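Local coordinates for carboxynorspermidine decarboxylase (Campylobacter jejuni subsp. jejuni 81116, PDB 3N29), which catalyses the pyridoxal-5'-phosphate-dependent decarboxylation of carboxynorspermidine, probably yielding norspermidine, the polyamine bound in this crystal, at residues Leu199-Leu204 with Ala214-Phe219; Val233-Gly238 with Val264-Glu269. All blocks are in the same frame, centred on the assembly; numbering follows the deposited sequence.

Overall arrangement
Both contacts belong to the closed eight-stranded parallel beta/alpha-barrel, with centres about 9 Å apart on one side of the chain's centre. Interaction 1 packs helix 209-223 against residues 199-204, which run on from strand 198-200; interaction 2 comes next along the chain and joins strands 232-234 and 265-268, the last two of the barrel. Strands 198-200 and 232-234 are neighbours, so the contacts share one run of sheet. They meet directly: Leu199 O lies 2.9 Å from Asn234 N, a probable hydrogen bond. Residues at the C-terminal ends of these strands hold the ring and phosphate of pyridoxal-5'-phosphate.

Interaction 1 of 2, residues Leu199-Leu204 with Ala214-Phe219; sequences LHFHAL and AVLKVF. With PLP (pyridoxal-5'-phosphate), chain C.
Phe201 drives its ring into the helical segment 214-219, where it meets three side chains at once. Its edge is directed at the face of Phe219 in an edge-to-face pair, inclined rather than upright, with planes at 51° and centroids 5.0 Å apart; Phe201 CD2 sits over the centre of the Phe219 ring. Leu216 CD2 comes up at the rim of the Phe201 ring, 3.8 Å from CZ and near the ring plane, while Val215 CG1 approaches CE1 obliquely. With chi1 at 67°, Phe201 CG sits between the backbone N and the carbonyl carbon, and the ring reaches all three together. Beyond it, Leu199 CD1 reaches Phe219 CZ at 4.1 Å.

This end is dense and wholly apolar, and no hydrogen bond crosses the contact. Toward Ala203 it thins out. The Ala203 methyl, on an exposed residue, rests 3.9 Å from Val215 CG1, and the other valine branch, CG2, is met by Leu204 CD2. Val215 thus divides its methyls, CG1 serving Phe201 and Ala203, CG2 serving Ala203 and Leu204.

Along 199-203 the odd residues point at the helix and His200 and His202 away from it; both histidine rings meet the cofactor. The imidazole of His202 lies over one face of the pyridine ring, with CE1 3.5 Å from PLP C4, and His202 ND1 is hydrogen-bonded to Gly237 N, which would help fix the ring's rotation. His200 instead meets the C2A methyl of PLP at its imidazole edge.

The pairing belongs to the beta-alpha-beta unit of strand 198-200, helix 209-223 and strand 232-234: Phe219 also touches Val233 on the next strand, and Leu216 and Phe219 reach Phe258 on helix 248-262.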
loop_
_atom_site.group_PDB
_atom_site.type_symbol
_atom_site.label_atom_id
_atom_site.label_comp_id
_atom_site.label_asym_id
_atom_site.label_seq_id
_atom_site.Cartn_x
_atom_site.Cartn_y
_atom_site.Cartn_z
ATOM N N LEU A 199 -23.077 13.849 -18.708
ATOM C CA LEU A 199 -21.822 13.262 -19.175
ATOM C C LEU A 199 -20.689 13.621 -18.255
ATOM O O LEU A 199 -20.675 14.739 -17.641
ATOM C CB LEU A 199 -21.531 13.751 -20.584
ATOM C CG LEU A 199 -22.487 13.306 -21.693
ATOM C CD1 LEU A 199 -22.117 14.051 -22.965
ATOM C CD2 LEU A 199 -22.520 11.716 -21.921
ATOM N N HIS A 200 -19.748 12.691 -18.134
ATOM C CA HIS A 200 -18.658 12.813 -17.199
ATOM C C HIS A 200 -17.340 12.523 -17.909
ATOM O O HIS A 200 -17.274 11.603 -18.705
ATOM C CB HIS A 200 -18.884 11.796 -16.073
ATOM C CG HIS A 200 -17.787 11.744 -15.067
ATOM N ND1 HIS A 200 -16.642 11.004 -15.270
ATOM C CD2 HIS A 200 -17.692 12.252 -13.815
ATOM C CE1 HIS A 200 -15.851 11.125 -14.213
ATOM N NE2 HIS A 200 -16.472 11.853 -13.296
ATOM N N PHE A 201 -16.316 13.327 -17.683
ATOM C CA PHE A 201 -14.934 12.920 -17.980
ATOM C C PHE A 201 -14.000 13.138 -16.785
ATOM O O PHE A 201 -14.258 13.992 -15.929
ATOM C CB PHE A 201 -14.349 13.512 -19.275
ATOM C CG PHE A 201 -14.130 14.997 -19.248
ATOM C CD1 PHE A 201 -12.953 15.539 -18.722
ATOM C CD2 PHE A 201 -15.119 15.849 -19.736
ATOM C CE1 PHE A 201 -12.781 16.926 -18.635
ATOM C CE2 PHE A 201 -14.983 17.239 -19.699
ATOM C CZ PHE A 201 -13.802 17.793 -19.154
ATOM N N HIS A 202 -12.909 12.369 -16.774
ATOM C CA HIS A 202 -11.781 12.617 -15.905
ATOM C C HIS A 202 -10.522 12.266 -16.655
ATOM O O HIS A 202 -10.266 11.104 -16.999
ATOM C CB HIS A 202 -11.926 11.916 -14.522
ATOM C CG HIS A 202 -10.700 11.998 -13.664
ATOM N ND1 HIS A 202 -10.401 13.091 -12.883
ATOM C CD2 HIS A 202 -9.690 11.103 -13.462
ATOM C CE1 HIS A 202 -9.259 12.880 -12.249
ATOM N NE2 HIS A 202 -8.806 11.673 -12.580
ATOM N N ALA A 203 -9.745 13.293 -16.936
ATOM C CA ALA A 203 -8.701 13.240 -17.923
ATOM C C ALA A 203 -7.412 13.934 -17.482
ATOM O O ALA A 203 -6.501 14.076 -18.292
ATOM C CB ALA A 203 -9.227 13.871 -19.238
ATOM N N LEU A 204 -7.316 14.368 -16.220
ATOM C CA LEU A 204 -6.185 15.160 -15.767
ATOM C C LEU A 204 -5.591 14.664 -14.449
ATOM O O LEU A 204 -6.315 14.120 -13.582
ATOM C CB LEU A 204 -6.578 16.646 -15.590
ATOM C CG LEU A 204 -7.105 17.373 -16.850
ATOM C CD1 LEU A 204 -7.591 18.770 -16.489
ATOM C CD2 LEU A 204 -6.027 17.435 -17.933
ATOM N N ALA A 214 -7.579 22.394 -23.300
ATOM C CA ALA A 214 -7.214 21.415 -24.359
ATOM C C ALA A 214 -8.127 20.197 -24.323
ATOM O O ALA A 214 -8.580 19.762 -25.370
ATOM C CB ALA A 214 -5.773 20.970 -24.238
ATOM N N VAL A 215 -8.452 19.687 -23.142
ATOM C CA VAL A 215 -9.387 18.526 -23.026
ATOM C C VAL A 215 -10.814 18.901 -23.446
ATOM O O VAL A 215 -11.474 18.149 -24.181
ATOM C CB VAL A 215 -9.403 17.820 -21.604
ATOM C CG1 VAL A 215 -10.456 16.703 -21.587
ATOM C CG2 VAL A 215 -8.024 17.177 -21.281
ATOM N N LEU A 216 -11.269 20.097 -23.061
ATOM C CA LEU A 216 -12.642 20.529 -23.427
ATOM C C LEU A 216 -12.763 20.662 -24.901
ATOM O O LEU A 216 -13.786 20.294 -25.494
ATOM C CB LEU A 216 -13.029 21.870 -22.776
ATOM C CG LEU A 216 -13.415 21.689 -21.311
ATOM C CD1 LEU A 216 -13.549 23.078 -20.636
ATOM C CD2 LEU A 216 -14.695 20.924 -21.119
ATOM N N LYS A 217 -11.726 21.203 -25.524
ATOM C CA LYS A 217 -11.747 21.281 -26.982
ATOM C C LYS A 217 -11.973 19.914 -27.637
ATOM O O LYS A 217 -12.800 19.809 -28.587
ATOM C CB LYS A 217 -10.491 21.946 -27.527
ATOM C CG LYS A 217 -10.361 23.426 -27.118
ATOM C CD LYS A 217 -9.249 24.156 -27.900
ATOM C CE LYS A 217 -8.855 25.412 -27.151
ATOM N NZ LYS A 217 -8.009 26.397 -27.866
ATOM N N VAL A 218 -11.258 18.884 -27.145
ATOM C CA VAL A 218 -11.389 17.532 -27.687
ATOM C C VAL A 218 -12.747 16.904 -27.320
ATOM O O VAL A 218 -13.418 16.280 -28.132
ATOM C CB VAL A 218 -10.217 16.632 -27.242
ATOM C CG1 VAL A 218 -10.409 15.189 -27.813
ATOM C CG2 VAL A 218 -8.909 17.233 -27.677
ATOM N N PHE A 219 -13.175 17.113 -26.099
ATOM C CA PHE A 219 -14.496 16.641 -25.670
ATOM C C PHE A 219 -15.651 17.226 -26.499
ATOM O O PHE A 219 -16.586 16.489 -26.888
ATOM C CB PHE A 219 -14.656 16.986 -24.208
ATOM C CG PHE A 219 -15.999 16.615 -23.621
ATOM C CD1 PHE A 219 -16.389 15.295 -23.507
ATOM C CD2 PHE A 219 -16.852 17.607 -23.139
ATOM C CE1 PHE A 219 -17.646 14.951 -22.923
ATOM C CE2 PHE A 219 -18.095 17.287 -22.548
ATOM C CZ PHE A 219 -18.503 15.956 -22.452
HETATM N N1 PLP C . -12.862 12.064 -10.321
HETATM C C2 PLP C . -12.481 10.816 -10.727
HETATM C C2A PLP C . -13.416 9.977 -11.561
HETATM C C3 PLP C . -11.209 10.324 -10.297
HETATM O O3 PLP C . -10.802 9.046 -10.684
HETATM C C4 PLP C . -10.368 11.114 -9.491
HETATM C C4A PLP C . -9.036 10.551 -9.011
HETATM C C5 PLP C . -10.766 12.413 -9.138
HETATM C C6 PLP C . -12.033 12.855 -9.576
HETATM C C5A PLP C . -9.900 13.312 -8.286
HETATM O O4P PLP C . -8.614 13.466 -8.832
HETATM P P PLP C . -7.541 14.427 -8.192
HETATM O O1P PLP C . -7.405 14.014 -6.739
HETATM O O2P PLP C . -8.089 15.872 -8.284
HETATM O O3P PLP C . -6.321 14.347 -8.993
#

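Interaction 2 of 2, residues Val233-Gly238 with Val264-Glu269; sequences VNFGGG and VQVYLE. With PLP (pyridoxal-5'-phosphate), chain C.
Val233 and Asn234 pair with Val266 and Tyr267 as adjoining parallel strands of the beta/alpha-barrel, joined through helix 248-262 in a beta-alpha-beta crossover. Val233 bonds to Gln265 O through its N and to Tyr267 N through its O; Phe235 N donates to Tyr267 O in a nearly straight bond.

On the face of Val233 and Val266, the Phe235 ring lies across Val266, whose CG1 stands over the ring centre at 3.7 Å, a CH-pi contact 10° off the normal. Leu268 CD2 comes obliquely to the same ring, 3.8 Å from Phe235 CD2. Helix 248-262 covers this side with Cys255 and Phe258.

On the face of Asn234 and Tyr267, the Asn234 side chain reaches on to cross that of Glu269 at about a right angle, amide and carboxylate planes 75° apart. Asn234 ND2 donates to Glu269 OE2 at 3.0 Å in a bent bond, tilted from the amide plane and above the carboxylate plane. OD1 accepts from Gly236 N and closes an Asx turn, so both amide ends are engaged, which would fix its rotation. Thr96 OG1 also bonds to Glu269 OE2, and His200 NE2 to OE1. Tyr267 CB lies 3.7 Å from Asn234 ND2, while its ring leads away and its OH bonds to Lys71 NZ.

Past the strand, Gly236 O accepts from Glu269 N, and Gly238 N donates to PLP O2P of the phosphate at 2.8 Å. In Glu269, chi1 of 48° puts CG between the backbone N and the carbonyl carbon, and the chain then runs straight, bringing OE1 2.7 Å from PLP N1.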
loop_
_atom_site.group_PDB
_atom_site.type_symbol
_atom_site.label_atom_id
_atom_site.label_comp_id
_atom_site.label_asym_id
_atom_site.label_seq_id
_atom_site.Cartn_x
_atom_site.Cartn_y
_atom_site.Cartn_z
ATOM N N VAL A 233 -22.822 18.305 -16.845
ATOM C CA VAL A 233 -21.582 17.738 -17.254
ATOM C C VAL A 233 -20.596 17.851 -16.085
ATOM O O VAL A 233 -20.541 18.883 -15.423
ATOM C CB VAL A 233 -21.079 18.488 -18.504
ATOM C CG1 VAL A 233 -19.660 18.002 -18.928
ATOM C CG2 VAL A 233 -22.005 18.229 -19.687
ATOM N N ASN A 234 -19.809 16.801 -15.850
ATOM C CA ASN A 234 -18.842 16.718 -14.769
ATOM C C ASN A 234 -17.436 16.629 -15.387
ATOM O O ASN A 234 -17.161 15.700 -16.177
ATOM C CB ASN A 234 -19.180 15.473 -13.961
ATOM C CG ASN A 234 -18.398 15.371 -12.658
ATOM O OD1 ASN A 234 -17.198 15.617 -12.625
ATOM N ND2 ASN A 234 -19.066 14.981 -11.604
ATOM N N PHE A 235 -16.584 17.603 -15.092
ATOM C CA PHE A 235 -15.260 17.733 -15.733
ATOM C C PHE A 235 -14.186 16.985 -14.910
ATOM O O PHE A 235 -12.979 17.178 -15.101
ATOM C CB PHE A 235 -14.817 19.183 -15.678
ATOM C CG PHE A 235 -15.589 20.122 -16.577
ATOM C CD1 PHE A 235 -16.591 19.663 -17.420
ATOM C CD2 PHE A 235 -15.213 21.452 -16.615
ATOM C CE1 PHE A 235 -17.262 20.535 -18.243
ATOM C CE2 PHE A 235 -15.882 22.340 -17.459
ATOM C CZ PHE A 235 -16.899 21.859 -18.271
ATOM N N GLY A 236 -14.642 16.213 -13.964
ATOM C CA GLY A 236 -13.749 15.349 -13.163
ATOM C C GLY A 236 -12.734 16.129 -12.333
ATOM O O GLY A 236 -12.974 17.288 -11.928
ATOM N N GLY A 237 -11.638 15.459 -11.993
ATOM C CA GLY A 237 -10.687 16.046 -11.097
ATOM C C GLY A 237 -9.388 16.299 -11.818
ATOM O O GLY A 237 -9.347 16.358 -13.046
ATOM N N GLY A 238 -8.299 16.389 -11.050
ATOM C CA GLY A 238 -7.005 16.689 -11.600
ATOM C C GLY A 238 -6.633 18.133 -11.816
ATOM O O GLY A 238 -5.579 18.412 -12.366
ATOM N N VAL A 264 -26.098 23.690 -19.281
ATOM C CA VAL A 264 -25.832 22.592 -18.398
ATOM C C VAL A 264 -25.204 23.100 -17.064
ATOM O O VAL A 264 -24.580 24.153 -16.993
ATOM C CB VAL A 264 -24.879 21.510 -19.033
ATOM C CG1 VAL A 264 -25.558 20.776 -20.163
ATOM C CG2 VAL A 264 -23.539 22.114 -19.482
ATOM N N GLN A 265 -25.462 22.363 -16.013
ATOM C CA GLN A 265 -24.842 22.608 -14.723
ATOM C C GLN A 265 -23.484 21.839 -14.821
ATOM O O GLN A 265 -23.452 20.656 -15.147
ATOM C CB GLN A 265 -25.724 21.997 -13.642
ATOM C CG GLN A 265 -25.119 21.948 -12.202
ATOM C CD GLN A 265 -24.754 23.317 -11.766
ATOM O OE1 GLN A 265 -23.579 23.688 -11.680
ATOM N NE2 GLN A 265 -25.751 24.106 -11.536
ATOM N N VAL A 266 -22.389 22.520 -14.534
ATOM C CA VAL A 266 -21.069 21.906 -14.581
ATOM C C VAL A 266 -20.716 21.509 -13.155
ATOM O O VAL A 266 -21.018 22.237 -12.207
ATOM C CB VAL A 266 -19.988 22.923 -15.066
ATOM C CG1 VAL A 266 -18.623 22.330 -14.893
ATOM C CG2 VAL A 266 -20.195 23.289 -16.570
ATOM N N TYR A 267 -20.082 20.359 -13.018
ATOM C CA TYR A 267 -19.534 19.856 -11.759
ATOM C C TYR A 267 -18.041 19.703 -11.878
ATOM O O TYR A 267 -17.509 19.326 -12.953
ATOM C CB TYR A 267 -20.149 18.494 -11.413
ATOM C CG TYR A 267 -21.567 18.593 -11.000
ATOM C CD1 TYR A 267 -21.902 18.678 -9.654
ATOM C CD2 TYR A 267 -22.592 18.642 -11.948
ATOM C CE1 TYR A 267 -23.191 18.771 -9.243
ATOM C CE2 TYR A 267 -23.915 18.781 -11.540
ATOM C CZ TYR A 267 -24.193 18.846 -10.189
ATOM O OH TYR A 267 -25.471 18.963 -9.725
ATOM N N LEU A 268 -17.319 20.021 -10.795
ATOM C CA LEU A 268 -15.870 19.743 -10.734
ATOM C C LEU A 268 -15.624 18.843 -9.528
ATOM O O LEU A 268 -16.333 18.967 -8.532
ATOM C CB LEU A 268 -15.041 21.003 -10.597
ATOM C CG LEU A 268 -15.091 22.144 -11.615
ATOM C CD1 LEU A 268 -14.375 23.349 -11.099
ATOM C CD2 LEU A 268 -14.467 21.762 -12.950
ATOM N N GLU A 269 -14.614 17.974 -9.582
ATOM C CA GLU A 269 -14.482 17.041 -8.505
ATOM C C GLU A 269 -13.010 16.841 -8.186
ATOM O O GLU A 269 -12.458 15.703 -8.299
ATOM C CB GLU A 269 -15.307 15.769 -8.738
ATOM C CG GLU A 269 -15.146 15.169 -10.045
ATOM C CD GLU A 269 -15.925 13.832 -10.286
ATOM O OE1 GLU A 269 -15.293 12.989 -10.912
ATOM O OE2 GLU A 269 -17.085 13.621 -9.813
HETATM N N1 PLP C . -12.862 12.064 -10.321
HETATM C C2 PLP C . -12.481 10.816 -10.727
HETATM C C2A PLP C . -13.416 9.977 -11.561
HETATM C C3 PLP C . -11.209 10.324 -10.297
HETATM O O3 PLP C . -10.802 9.046 -10.684
HETATM C C4 PLP C . -10.368 11.114 -9.491
HETATM C C4A PLP C . -9.036 10.551 -9.011
HETATM C C5 PLP C . -10.766 12.413 -9.138
HETATM C C6 PLP C . -12.033 12.855 -9.576
HETATM C C5A PLP C . -9.900 13.312 -8.286
HETATM O O4P PLP C . -8.614 13.466 -8.832
HETATM P P PLP C . -7.541 14.427 -8.192
HETATM O O1P PLP C . -7.405 14.014 -6.739
HETATM O O2P PLP C . -8.089 15.872 -8.284
HETATM O O3P PLP C . -6.321 14.347 -8.993
#